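Local coordinates for protein iota-carrageenase (PDB 1H80) that hydrolyses the internal beta-1,4 linkages of iota-carrageenan, a sulfated galactan of red algal cell walls, with inversion of anomeric configuration, at residues V102-I107 with D163-N168; V249-H254 with G349-F354; A9-A14 with N234-N239; C385-E390 with G396-G401. One frame throughout, in Å; residues are numbered along the deposited sequence. Where two conformers were deposited one is given.

Contact 1. Residues V102-I107 with D163-N168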
loop_
_atom_site.group_PDB
_atom_site.type_symbol
_atom_site.label_atom_id
_atom_site.label_comp_id
_atom_site.label_asym_id
_atom_site.label_seq_id
_atom_site.Cartn_x
_atom_site.Cartn_y
_atom_site.Cartn_z
ATOM N N VAL A 102 14.528 -6.372 -1.499
ATOM C CA VAL A 102 15.096 -6.158 -2.821
ATOM C C VAL A 102 15.747 -4.790 -2.928
ATOM O O VAL A 102 15.066 -3.781 -3.110
ATOM C CB VAL A 102 14.005 -6.269 -3.908
ATOM C CG1 VAL A 102 14.643 -6.379 -5.285
ATOM C CG2 VAL A 102 13.109 -7.464 -3.621
ATOM N N GLY A 103 17.069 -4.760 -2.802
ATOM C CA GLY A 103 17.789 -3.508 -2.906
ATOM C C GLY A 103 17.860 -2.742 -1.605
ATOM O O GLY A 103 18.205 -1.564 -1.596
ATOM N N VAL A 104 17.536 -3.405 -0.501
ATOM C CA VAL A 104 17.576 -2.741 0.794
ATOM C C VAL A 104 19.012 -2.607 1.277
ATOM O O VAL A 104 19.430 -1.529 1.705
ATOM C CB VAL A 104 16.759 -3.516 1.845
ATOM C CG1 VAL A 104 16.920 -2.863 3.213
ATOM C CG2 VAL A 104 15.292 -3.539 1.441
ATOM N N ASN A 105 19.764 -3.702 1.190
ATOM C CA ASN A 105 21.156 -3.722 1.633
ATOM C C ASN A 105 22.155 -3.876 0.497
ATOM O O ASN A 105 23.341 -4.105 0.731
ATOM C CB ASN A 105 21.361 -4.849 2.641
ATOM C CG ASN A 105 20.462 -4.711 3.846
ATOM O OD1 ASN A 105 20.536 -3.724 4.578
ATOM N ND2 ASN A 105 19.600 -5.698 4.058
ATOM N N ASN A 106 21.675 -3.762 -0.735
ATOM C CA ASN A 106 22.547 -3.877 -1.892
ATOM C C ASN A 106 21.889 -3.217 -3.094
ATOM O O ASN A 106 20.850 -2.571 -2.967
ATOM C CB ASN A 106 22.846 -5.347 -2.189
ATOM C CG ASN A 106 21.603 -6.128 -2.556
ATOM O OD1 ASN A 106 20.487 -5.627 -2.427
ATOM N ND2 ASN A 106 21.788 -7.364 -3.010
ATOM N N ILE A 107 22.508 -3.372 -4.256
ATOM C CA ILE A 107 21.989 -2.785 -5.479
ATOM C C ILE A 107 21.475 -3.914 -6.352
ATOM O O ILE A 107 22.214 -4.848 -6.658
ATOM C CB ILE A 107 23.098 -2.016 -6.220
ATOM C CG1 ILE A 107 23.684 -0.953 -5.287
ATOM C CG2 ILE A 107 22.544 -1.391 -7.487
ATOM C CD1 ILE A 107 24.894 -0.231 -5.848
ATOM N N ASP A 163 9.901 1.328 -0.806
ATOM C CA ASP A 163 10.662 2.203 0.074
ATOM C C ASP A 163 11.979 2.800 -0.396
ATOM O O ASP A 163 12.425 2.605 -1.528
ATOM C CB ASP A 163 10.920 1.448 1.378
ATOM C CG ASP A 163 10.617 2.277 2.609
ATOM O OD1 ASP A 163 10.854 3.500 2.579
ATOM O OD2 ASP A 163 10.150 1.694 3.613
ATOM N N VAL A 164 12.595 3.532 0.526
ATOM C CA VAL A 164 13.878 4.171 0.288
ATOM C C VAL A 164 14.899 3.501 1.198
ATOM O O VAL A 164 14.536 2.856 2.187
ATOM C CB VAL A 164 13.830 5.690 0.615
ATOM C CG1 VAL A 164 12.771 6.372 -0.233
ATOM C CG2 VAL A 164 13.538 5.907 2.095
ATOM N N THR A 165 16.171 3.628 0.845
ATOM C CA THR A 165 17.246 3.063 1.647
ATOM C C THR A 165 18.421 4.025 1.609
ATOM O O THR A 165 18.640 4.706 0.610
ATOM C CB THR A 165 17.713 1.683 1.124
ATOM O OG1 THR A 165 18.208 1.810 -0.214
ATOM C CG2 THR A 165 16.572 0.694 1.149
ATOM N N GLU A 166 19.163 4.084 2.709
ATOM C CA GLU A 166 20.314 4.969 2.812
ATOM C C GLU A 166 21.615 4.296 2.394
ATOM O O GLU A 166 21.893 3.158 2.780
ATOM C CB GLU A 166 20.459 5.474 4.251
ATOM N N ARG A 167 22.406 5.010 1.599
ATOM C CA ARG A 167 23.704 4.517 1.157
ATOM C C ARG A 167 24.546 5.677 0.642
ATOM O O ARG A 167 24.069 6.521 -0.121
ATOM C CB ARG A 167 23.556 3.458 0.059
ATOM C CG ARG A 167 24.829 2.646 -0.147
ATOM C CD ARG A 167 24.737 1.675 -1.317
ATOM N NE ARG A 167 24.617 2.371 -2.594
ATOM C CZ ARG A 167 23.505 2.412 -3.320
ATOM N NH1 ARG A 167 22.412 1.792 -2.897
ATOM N NH2 ARG A 167 23.488 3.078 -4.466
ATOM N N ASN A 168 25.798 5.722 1.087
ATOM C CA ASN A 168 26.732 6.763 0.684
ATOM C C ASN A 168 26.234 8.184 0.943
ATOM O O ASN A 168 26.475 9.092 0.146
ATOM C CB ASN A 168 27.092 6.586 -0.790
ATOM C CG ASN A 168 27.877 5.310 -1.047
ATOM O OD1 ASN A 168 27.672 4.634 -2.055
ATOM N ND2 ASN A 168 28.787 4.979 -0.137
HETATM O O HOH W 1 21.690 0.470 1.563
HETATM O O HOH W 2 21.340 -0.365 -1.106
#
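Thr165 is the first residue of 163-168 to meet the loop 102-107, and it does so with its methyl. CG2 lies 3.6 Å from Val104 CA and 4.1 Å from Val104 CG1, the two side chains crossing at about a right angle. The hydroxyl, held between the backbone N and the carbonyl carbon (chi1 61°), faces the loop backbone, with OG1 3.6 Å from Gly103 O. Glu166, whose side chain starts away from the loop, takes part through its carbonyl: water 1 lies 3.0 Å from both Glu166 O and Val104 O, within hydrogen-bonding reach of the two carbonyls. Arg167 then reaches across the loop's far end. With CG anti to the backbone N (chi1 -164°) and a bend at chi3, its guanidinium offers one face to Ile107, whose CG1 sits 3.8 Å above the plane, offset toward the rim. Water 2 lies at the edge of the same group, in its plane, accepting from Arg167 NH1 at 3.0 Å and lying 2.9 Å from Asn106 O. NH1 also forms a salt bridge to Asp139 on strand 132-141. A methionine in place of Arg167 would probably leave Asp139 without its charge partner and water 2 without this donor. Strand 132-141 pairs in parallel with both 97-102 and 160-167, so the contact joins a loop and a strand two coils apart, as expected on the flank of a right-handed parallel beta-helix.

Contact 2. Residues V249-H254 with G349-F354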
loop_
_atom_site.group_PDB
_atom_site.type_symbol
_atom_site.label_atom_id
_atom_site.label_comp_id
_atom_site.label_asym_id
_atom_site.label_seq_id
_atom_site.Cartn_x
_atom_site.Cartn_y
_atom_site.Cartn_z
ATOM N N VAL A 249 -7.539 3.553 -3.732
ATOM C CA VAL A 249 -6.419 4.432 -4.013
ATOM C C VAL A 249 -6.441 5.618 -3.069
ATOM O O VAL A 249 -7.474 6.252 -2.882
ATOM C CB VAL A 249 -6.488 4.951 -5.457
ATOM C CG1 VAL A 249 -5.346 5.922 -5.709
ATOM C CG2 VAL A 249 -6.423 3.784 -6.432
ATOM N N MET A 250 -5.294 5.920 -2.475
ATOM C CA MET A 250 -5.217 7.043 -1.557
ATOM C C MET A 250 -3.959 7.870 -1.761
ATOM O O MET A 250 -2.875 7.330 -1.984
ATOM C CB MET A 250 -5.293 6.541 -0.113
ATOM C CG MET A 250 -5.099 7.622 0.931
ATOM S SD MET A 250 -3.373 7.763 1.416
ATOM C CE MET A 250 -3.469 7.061 3.068
ATOM N N PHE A 251 -4.122 9.189 -1.703
ATOM C CA PHE A 251 -3.010 10.112 -1.860
ATOM C C PHE A 251 -2.856 10.851 -0.540
ATOM O O PHE A 251 -3.808 11.452 -0.042
ATOM C CB PHE A 251 -3.282 11.131 -2.969
ATOM C CG PHE A 251 -3.436 10.525 -4.331
ATOM C CD1 PHE A 251 -4.665 10.030 -4.756
ATOM C CD2 PHE A 251 -2.346 10.443 -5.191
ATOM C CE1 PHE A 251 -4.811 9.464 -6.016
ATOM C CE2 PHE A 251 -2.480 9.877 -6.453
ATOM C CZ PHE A 251 -3.713 9.387 -6.868
ATOM N N GLY A 252 -1.658 10.790 0.029
ATOM C CA GLY A 252 -1.383 11.466 1.285
ATOM C C GLY A 252 0.091 11.808 1.244
ATOM O O GLY A 252 0.916 11.034 1.720
ATOM N N PRO A 253 0.450 12.976 0.693
ATOM C CA PRO A 253 1.851 13.388 0.589
ATOM C C PRO A 253 2.564 13.779 1.873
ATOM O O PRO A 253 3.794 13.837 1.902
ATOM C CB PRO A 253 1.782 14.540 -0.402
ATOM C CG PRO A 253 0.497 15.209 -0.009
ATOM C CD PRO A 253 -0.449 14.034 0.191
ATOM N N HIS A 254 1.806 14.030 2.935
ATOM C CA HIS A 254 2.407 14.446 4.193
ATOM C C HIS A 254 3.296 15.663 3.937
ATOM O O HIS A 254 2.795 16.719 3.564
ATOM C CB HIS A 254 3.209 13.298 4.816
ATOM C CG HIS A 254 2.353 12.259 5.471
ATOM N ND1 HIS A 254 2.316 12.076 6.837
ATOM C CD2 HIS A 254 1.475 11.369 4.950
ATOM C CE1 HIS A 254 1.452 11.120 7.128
ATOM N NE2 HIS A 254 0.926 10.675 6.000
ATOM N N GLY A 349 1.956 16.235 -8.191
ATOM C CA GLY A 349 1.940 17.044 -9.394
ATOM C C GLY A 349 0.620 16.883 -10.110
ATOM O O GLY A 349 -0.446 17.104 -9.531
ATOM N N THR A 350 0.686 16.497 -11.377
ATOM C CA THR A 350 -0.519 16.294 -12.161
ATOM C C THR A 350 -1.057 14.915 -11.821
ATOM O O THR A 350 -0.411 13.906 -12.097
ATOM C CB THR A 350 -0.213 16.376 -13.662
ATOM O OG1 THR A 350 0.301 17.679 -13.964
ATOM C CG2 THR A 350 -1.472 16.123 -14.487
ATOM N N VAL A 351 -2.231 14.883 -11.198
ATOM C CA VAL A 351 -2.860 13.626 -10.817
ATOM C C VAL A 351 -4.228 13.504 -11.463
ATOM O O VAL A 351 -5.081 14.378 -11.306
ATOM C CB VAL A 351 -3.043 13.521 -9.288
ATOM C CG1 VAL A 351 -3.788 12.236 -8.942
ATOM C CG2 VAL A 351 -1.688 13.554 -8.598
ATOM N N LYS A 352 -4.427 12.415 -12.195
ATOM C CA LYS A 352 -5.698 12.158 -12.850
ATOM C C LYS A 352 -6.099 10.721 -12.586
ATOM O O LYS A 352 -5.283 9.806 -12.707
ATOM C CB LYS A 352 -5.593 12.401 -14.354
ATOM C CG LYS A 352 -5.303 13.843 -14.711
ATOM C CD LYS A 352 -5.305 14.053 -16.211
ATOM C CE LYS A 352 -4.905 15.477 -16.558
ATOM N NZ LYS A 352 -4.880 15.705 -18.029
ATOM N N VAL A 353 -7.355 10.541 -12.202
ATOM C CA VAL A 353 -7.909 9.224 -11.918
ATOM C C VAL A 353 -9.126 9.050 -12.818
ATOM O O VAL A 353 -10.114 9.774 -12.679
ATOM C CB VAL A 353 -8.345 9.116 -10.444
ATOM C CG1 VAL A 353 -8.865 7.717 -10.153
ATOM C CG2 VAL A 353 -7.172 9.460 -9.532
ATOM N N PHE A 354 -9.050 8.095 -13.741
ATOM C CA PHE A 354 -10.144 7.842 -14.676
ATOM C C PHE A 354 -10.935 6.588 -14.335
ATOM O O PHE A 354 -10.364 5.583 -13.913
ATOM C CB PHE A 354 -9.610 7.684 -16.105
ATOM C CG PHE A 354 -8.801 8.849 -16.596
ATOM C CD1 PHE A 354 -7.470 8.994 -16.227
ATOM C CD2 PHE A 354 -9.366 9.792 -17.451
ATOM C CE1 PHE A 354 -6.707 10.060 -16.702
ATOM C CE2 PHE A 354 -8.615 10.859 -17.933
ATOM C CZ PHE A 354 -7.281 10.995 -17.559
#
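This is a small, fully buried apolar contact inside the protein, where Phe251 on strand 250-252 meets Val351 and Val353 on strand 351-359. The two strands belong to different sheets, and no hydrogen bond passes between them; even at their nearest, Phe251 CA and Val351 CA are 9.6 Å apart, so side chains alone fill the gap. Phe251 and Val351 come at each other from opposite directions. The far end of the ring does the touching: Phe251 CZ is 3.5 Å from Val351 CG1, and Phe251 CE2 is 3.7 Å from the same methyl, which approaches the ring obliquely. That methyl stands anti to the backbone N (chi1 176°), while Val351 CG2 stays farther off, 4.3 Å from Phe251 CE2. Two residues on, Val353 points the same way into the interior, and its CG2 comes within 4.2 Å of Phe251 CE1, a looser touch at the neighbouring ring corner. The two valines thus meet the outer end of one phenylalanine ring, both obliquely. Around them the core continues: Phe348 meets the Phe251 ring edge-to-face, and Val421 on strand 421-429 packs on Phe251 and on both valines. Strand 250-252 lies in the parallel sheet between 216-218 and 275-277, whereas 351-359 pairs with 261-269 and 421-429. Aliphatic and aromatic residues reaching inward from separate parallel sheets form the hydrophobic core characteristic of a parallel beta-helix.

Contact 3. Residues A9-A14 with N234-N239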
loop_
_atom_site.group_PDB
_atom_site.type_symbol
_atom_site.label_atom_id
_atom_site.label_comp_id
_atom_site.label_asym_id
_atom_site.label_seq_id
_atom_site.Cartn_x
_atom_site.Cartn_y
_atom_site.Cartn_z
ATOM N N ALA A 9 6.872 -2.478 -21.628
ATOM C CA ALA A 9 8.308 -2.300 -21.813
ATOM C C ALA A 9 8.806 -0.920 -21.392
ATOM O O ALA A 9 10.013 -0.685 -21.323
ATOM C CB ALA A 9 8.689 -2.576 -23.267
ATOM N N ASP A 10 7.885 0.002 -21.132
ATOM C CA ASP A 10 8.281 1.329 -20.680
ATOM C C ASP A 10 8.707 1.227 -19.218
ATOM O O ASP A 10 9.382 2.114 -18.692
ATOM C CB ASP A 10 7.117 2.318 -20.768
ATOM C CG ASP A 10 6.727 2.654 -22.192
ATOM O OD1 ASP A 10 7.598 2.587 -23.085
ATOM O OD2 ASP A 10 5.547 3.011 -22.411
ATOM N N PHE A 11 8.317 0.132 -18.569
ATOM C CA PHE A 11 8.615 -0.066 -17.157
ATOM C C PHE A 11 9.579 -1.205 -16.884
ATOM O O PHE A 11 10.525 -1.063 -16.114
ATOM C CB PHE A 11 7.320 -0.347 -16.393
ATOM C CG PHE A 11 6.274 0.706 -16.571
ATOM C CD1 PHE A 11 6.292 1.859 -15.795
ATOM C CD2 PHE A 11 5.275 0.550 -17.524
ATOM C CE1 PHE A 11 5.329 2.847 -15.965
ATOM C CE2 PHE A 11 4.305 1.535 -17.704
ATOM C CZ PHE A 11 4.332 2.686 -16.922
ATOM N N TYR A 12 9.326 -2.341 -17.515
ATOM C CA TYR A 12 10.144 -3.522 -17.296
ATOM C C TYR A 12 10.567 -4.182 -18.596
ATOM O O TYR A 12 9.760 -4.350 -19.507
ATOM C CB TYR A 12 9.357 -4.528 -16.458
ATOM C CG TYR A 12 10.064 -5.845 -16.257
ATOM C CD1 TYR A 12 11.203 -5.929 -15.465
ATOM C CD2 TYR A 12 9.609 -7.004 -16.888
ATOM C CE1 TYR A 12 11.878 -7.132 -15.303
ATOM C CE2 TYR A 12 10.275 -8.212 -16.731
ATOM C CZ TYR A 12 11.409 -8.269 -15.939
ATOM O OH TYR A 12 12.078 -9.459 -15.785
ATOM N N VAL A 13 11.839 -4.552 -18.666
ATOM C CA VAL A 13 12.384 -5.224 -19.837
ATOM C C VAL A 13 12.911 -6.572 -19.375
ATOM O O VAL A 13 13.856 -6.649 -18.587
ATOM C CB VAL A 13 13.530 -4.415 -20.466
ATOM C CG1 VAL A 13 14.128 -5.187 -21.642
ATOM C CG2 VAL A 13 13.007 -3.068 -20.929
ATOM N N ALA A 14 12.279 -7.633 -19.859
ATOM C CA ALA A 14 12.666 -8.985 -19.491
ATOM C C ALA A 14 13.967 -9.406 -20.157
ATOM O O ALA A 14 14.352 -8.868 -21.194
ATOM C CB ALA A 14 11.558 -9.957 -19.875
ATOM N N ASN A 234 5.917 10.011 -11.844
ATOM C CA ASN A 234 5.612 9.229 -13.030
ATOM C C ASN A 234 5.142 7.832 -12.680
ATOM O O ASN A 234 5.698 6.825 -13.126
ATOM C CB ASN A 234 6.842 9.184 -13.931
ATOM C CG ASN A 234 7.333 10.572 -14.287
ATOM O OD1 ASN A 234 6.576 11.390 -14.815
ATOM N ND2 ASN A 234 8.596 10.852 -13.993
ATOM N N ILE A 235 4.096 7.794 -11.868
ATOM C CA ILE A 235 3.506 6.546 -11.431
ATOM C C ILE A 235 2.250 6.291 -12.248
ATOM O O ILE A 235 1.493 7.216 -12.548
ATOM C CB ILE A 235 3.121 6.614 -9.938
ATOM C CG1 ILE A 235 4.360 6.923 -9.094
ATOM C CG2 ILE A 235 2.457 5.315 -9.504
ATOM C CD1 ILE A 235 5.503 5.926 -9.262
ATOM N N PHE A 236 2.048 5.036 -12.628
ATOM C CA PHE A 236 0.873 4.646 -13.384
ATOM C C PHE A 236 0.206 3.494 -12.669
ATOM O O PHE A 236 0.873 2.598 -12.163
ATOM C CB PHE A 236 1.245 4.223 -14.807
ATOM C CG PHE A 236 1.697 5.361 -15.669
ATOM C CD1 PHE A 236 2.986 5.868 -15.559
ATOM C CD2 PHE A 236 0.816 5.950 -16.568
ATOM C CE1 PHE A 236 3.394 6.953 -16.335
ATOM C CE2 PHE A 236 1.212 7.036 -17.347
ATOM C CZ PHE A 236 2.504 7.536 -17.228
ATOM N N ALA A 237 -1.116 3.532 -12.617
ATOM C CA ALA A 237 -1.868 2.482 -11.957
ATOM C C ALA A 237 -3.092 2.166 -12.781
ATOM O O ALA A 237 -3.697 3.057 -13.377
ATOM C CB ALA A 237 -2.273 2.923 -10.559
ATOM N N ASP A 238 -3.451 0.891 -12.814
ATOM C CA ASP A 238 -4.606 0.449 -13.575
ATOM C C ASP A 238 -5.264 -0.733 -12.883
ATOM O O ASP A 238 -4.587 -1.672 -12.462
ATOM C CB ASP A 238 -4.175 0.053 -14.987
ATOM C CG ASP A 238 -5.323 -0.455 -15.827
ATOM O OD1 ASP A 238 -6.360 0.242 -15.909
ATOM O OD2 ASP A 238 -5.186 -1.549 -16.415
ATOM N N ASN A 239 -6.586 -0.666 -12.758
ATOM C CA ASN A 239 -7.365 -1.720 -12.128
ATOM C C ASN A 239 -6.940 -1.952 -10.680
ATOM O O ASN A 239 -6.348 -2.980 -10.335
ATOM C CB ASN A 239 -7.243 -3.008 -12.938
ATOM C CG ASN A 239 -8.189 -4.083 -12.459
ATOM O OD1 ASN A 239 -9.080 -3.825 -11.649
ATOM N ND2 ASN A 239 -8.006 -5.297 -12.964
#
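Phe11 and Phe236 both set CG anti to their own carbonyl carbon and beside the backbone N, with chi1 of -55° and -70°, and these torsions carry two rings toward each other across backbones that stay well apart. The CA atoms of Phe11 and Phe236 are 9.8 Å from one another, and everything between them is side chain. The side chains cross at about a right angle. Phe11 arrives end first: its CZ is 3.7 Å from Phe236 CD1 and 4.0 Å from Phe236 CB, while Phe11 CE1 is 3.8 Å from Phe236 CD1. Seen from Phe11, the touching CD1 lies at the ring edge, in plane. Seen from Phe236, the incoming CZ approaches obliquely, near the root of the ring where CB joins it. The centroids are 5.7 Å apart and the planes stand at 67°, so the pair is tilted and neither ring covers the other; it is a purely apolar meeting, with no hydrogen bond between the segments. Tyr6 adds a third ring, meeting Phe11 edge-to-face and lying against Phe236 with its plane turned steeply. Leu203 on strand 202-210 touches both phenylalanines, which seats the cluster on the sheet. Strand 231-243 itself is held on its two sides by backbone hydrogen bonds from Phe236 to 202-210 and from Ile235 to 261-269. The result is a small aromatic cluster by which the irregular N-terminal segment, before strand 20-23, lies against the outside of the parallel beta-helix, several coils beyond the point where its own strands begin.

Contact 4. Residues C385-E390 with G396-G401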
loop_
_atom_site.group_PDB
_atom_site.type_symbol
_atom_site.label_atom_id
_atom_site.label_comp_id
_atom_site.label_asym_id
_atom_site.label_seq_id
_atom_site.Cartn_x
_atom_site.Cartn_y
_atom_site.Cartn_z
ATOM N N CYS A 385 -20.374 -0.178 13.723
ATOM C CA CYS A 385 -19.890 -0.923 14.915
ATOM C C CYS A 385 -18.500 -0.379 15.365
ATOM O O CYS A 385 -17.755 0.207 14.562
ATOM C CB CYS A 385 -19.813 -2.453 14.601
ATOM S SG CYS A 385 -18.373 -2.920 13.566
ATOM N N LEU A 386 -18.206 -0.466 16.665
ATOM C CA LEU A 386 -16.913 -0.035 17.214
ATOM C C LEU A 386 -16.229 -1.331 17.649
ATOM O O LEU A 386 -16.738 -2.054 18.510
ATOM C CB LEU A 386 -17.074 0.878 18.445
ATOM C CG LEU A 386 -15.782 1.154 19.235
ATOM C CD1 LEU A 386 -14.746 1.832 18.347
ATOM C CD2 LEU A 386 -16.098 2.031 20.438
ATOM N N PRO A 387 -15.081 -1.663 17.041
ATOM C CA PRO A 387 -14.370 -2.891 17.406
ATOM C C PRO A 387 -14.038 -2.924 18.896
ATOM O O PRO A 387 -13.716 -1.898 19.492
ATOM C CB PRO A 387 -13.121 -2.834 16.529
ATOM C CG PRO A 387 -13.627 -2.141 15.296
ATOM C CD PRO A 387 -14.452 -1.016 15.876
ATOM N N THR A 388 -14.128 -4.106 19.494
ATOM C CA THR A 388 -13.835 -4.260 20.913
ATOM C C THR A 388 -12.349 -4.046 21.188
ATOM O O THR A 388 -11.531 -4.050 20.268
ATOM C CB THR A 388 -14.223 -5.661 21.404
ATOM O OG1 THR A 388 -13.389 -6.636 20.768
ATOM C CG2 THR A 388 -15.676 -5.953 21.066
ATOM N N LYS A 389 -12.010 -3.860 22.459
ATOM C CA LYS A 389 -10.625 -3.648 22.870
ATOM C C LYS A 389 -9.799 -4.871 22.500
ATOM O O LYS A 389 -8.617 -4.761 22.169
ATOM C CB LYS A 389 -10.545 -3.415 24.384
ATOM C CG LYS A 389 -11.310 -2.194 24.889
ATOM C CD LYS A 389 -12.798 -2.279 24.571
ATOM C CE LYS A 389 -13.423 -3.555 25.117
ATOM N NZ LYS A 389 -14.807 -3.743 24.606
ATOM N N GLU A 390 -10.430 -6.038 22.563
ATOM C CA GLU A 390 -9.763 -7.287 22.224
ATOM C C GLU A 390 -9.430 -7.297 20.737
ATOM O O GLU A 390 -8.365 -7.766 20.331
ATOM C CB GLU A 390 -10.665 -8.474 22.571
ATOM N N GLY A 396 -11.405 3.752 18.689
ATOM C CA GLY A 396 -11.588 5.061 18.096
ATOM C C GLY A 396 -10.764 5.228 16.836
ATOM O O GLY A 396 -11.016 6.132 16.038
ATOM N N GLN A 397 -9.771 4.364 16.652
ATOM C CA GLN A 397 -8.925 4.447 15.465
ATOM C C GLN A 397 -9.596 3.821 14.250
ATOM O O GLN A 397 -9.267 4.151 13.111
ATOM C CB GLN A 397 -7.589 3.742 15.695
ATOM C CG GLN A 397 -6.734 4.332 16.794
ATOM C CD GLN A 397 -5.286 3.900 16.672
ATOM O OE1 GLN A 397 -4.993 2.726 16.449
ATOM N NE2 GLN A 397 -4.369 4.851 16.823
ATOM N N ILE A 398 -10.538 2.917 14.492
ATOM C CA ILE A 398 -11.223 2.248 13.396
ATOM C C ILE A 398 -12.665 1.880 13.733
ATOM O O ILE A 398 -12.977 1.476 14.852
ATOM C CB ILE A 398 -10.455 0.956 12.985
ATOM C CG1 ILE A 398 -11.171 0.243 11.835
ATOM C CG2 ILE A 398 -10.343 0.018 14.177
ATOM C CD1 ILE A 398 -11.178 1.009 10.542
ATOM N N TYR A 399 -13.539 2.051 12.749
ATOM C CA TYR A 399 -14.946 1.701 12.879
ATOM C C TYR A 399 -15.307 0.913 11.638
ATOM O O TYR A 399 -14.628 1.018 10.614
ATOM C CB TYR A 399 -15.832 2.948 12.933
ATOM C CG TYR A 399 -15.655 3.770 14.178
ATOM C CD1 TYR A 399 -14.569 4.632 14.319
ATOM C CD2 TYR A 399 -16.554 3.656 15.237
ATOM C CE1 TYR A 399 -14.380 5.357 15.486
ATOM C CE2 TYR A 399 -16.374 4.374 16.411
ATOM C CZ TYR A 399 -15.286 5.220 16.529
ATOM O OH TYR A 399 -15.090 5.924 17.691
ATOM N N ILE A 400 -16.357 0.110 11.731
ATOM C CA ILE A 400 -16.818 -0.653 10.585
ATOM C C ILE A 400 -18.250 -0.206 10.352
ATOM O O ILE A 400 -19.058 -0.166 11.283
ATOM C CB ILE A 400 -16.791 -2.177 10.834
ATOM C CG1 ILE A 400 -15.358 -2.636 11.113
ATOM C CG2 ILE A 400 -17.359 -2.909 9.622
ATOM C CD1 ILE A 400 -15.222 -4.132 11.332
ATOM N N GLY A 401 -18.560 0.144 9.111
ATOM C CA GLY A 401 -19.898 0.599 8.803
ATOM C C GLY A 401 -20.109 0.815 7.322
ATOM O O GLY A 401 -19.278 0.415 6.503
#
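Two backbone hydrogen bonds join Cys385 and Ile400 as an antiparallel, hydrogen-bonded pair, a single bridge. Cys385 N donates to Ile400 O at 2.8 Å, nearly straight at N-H...O 170°, and Ile400 N returns a longer bond of 3.2 Å to Cys385 O. Tyr399 CA adds a weak CA-H...O contact to the same Cys385 O.

Sulfur packing accompanies the bridge. Cys385 SG lies between the backbone N and the carbonyl carbon (chi1 76°), which turns it onto Ile400 CB; the 3.2 Å between SG and that CB is unusually tight and should be read with caution. The same sulfur is bonded to Cys457, so the bridge and the disulfide meet at one residue.

Apolar contacts extend along the chain. Leu386 CD1 touches the tyrosine ring 3.6 Å from Tyr399 CE2, approaching obliquely, and the same methyl comes within 3.9 Å of Gly396 N. Pro387 stands on the other flank, crossing Ile398 at about a right angle with Pro387 CG 4.1 Å from Ile398 CG2; the proline CD also comes 3.1 Å from Ile398 O. The phenol OH of Tyr399 is hydrogen-bonded to Tyr451 O and Gln368 NE2. A serine in place of Tyr399 is likely to open a gap beside Leu386 CD1 and leave Tyr451 O without this partner.

Strand 399-401 pairs on with strand 364-366 in a two-stranded antiparallel sheet, while helix 459-463 covers Cys385, Pro387 and Ile400 through Arg461 and Trp462, at the C-terminal end of the chain.

In the fold
From the N terminus, the chain first passes 9-14, whose partner 234-239 comes more than two hundred residues later; contact 3 therefore closes the longest loop, and contact 1 (102-107 with 163-168) is nested within it. Contact 2 opens only after contact 3 has closed, strand 250-252 following strand 231-243, and runs to strand 351-359. Contact 4, 385-390 with 396-401, is a short local closure last in the chain. Contacts 1 to 3 all involve the beta-helix: one joins a loop and a strand two coils apart, one fills its interior, one ties the N-terminal segment to its outside. Contact 4 lies apart, its centre about 37 Å from those of contacts 1 and 3.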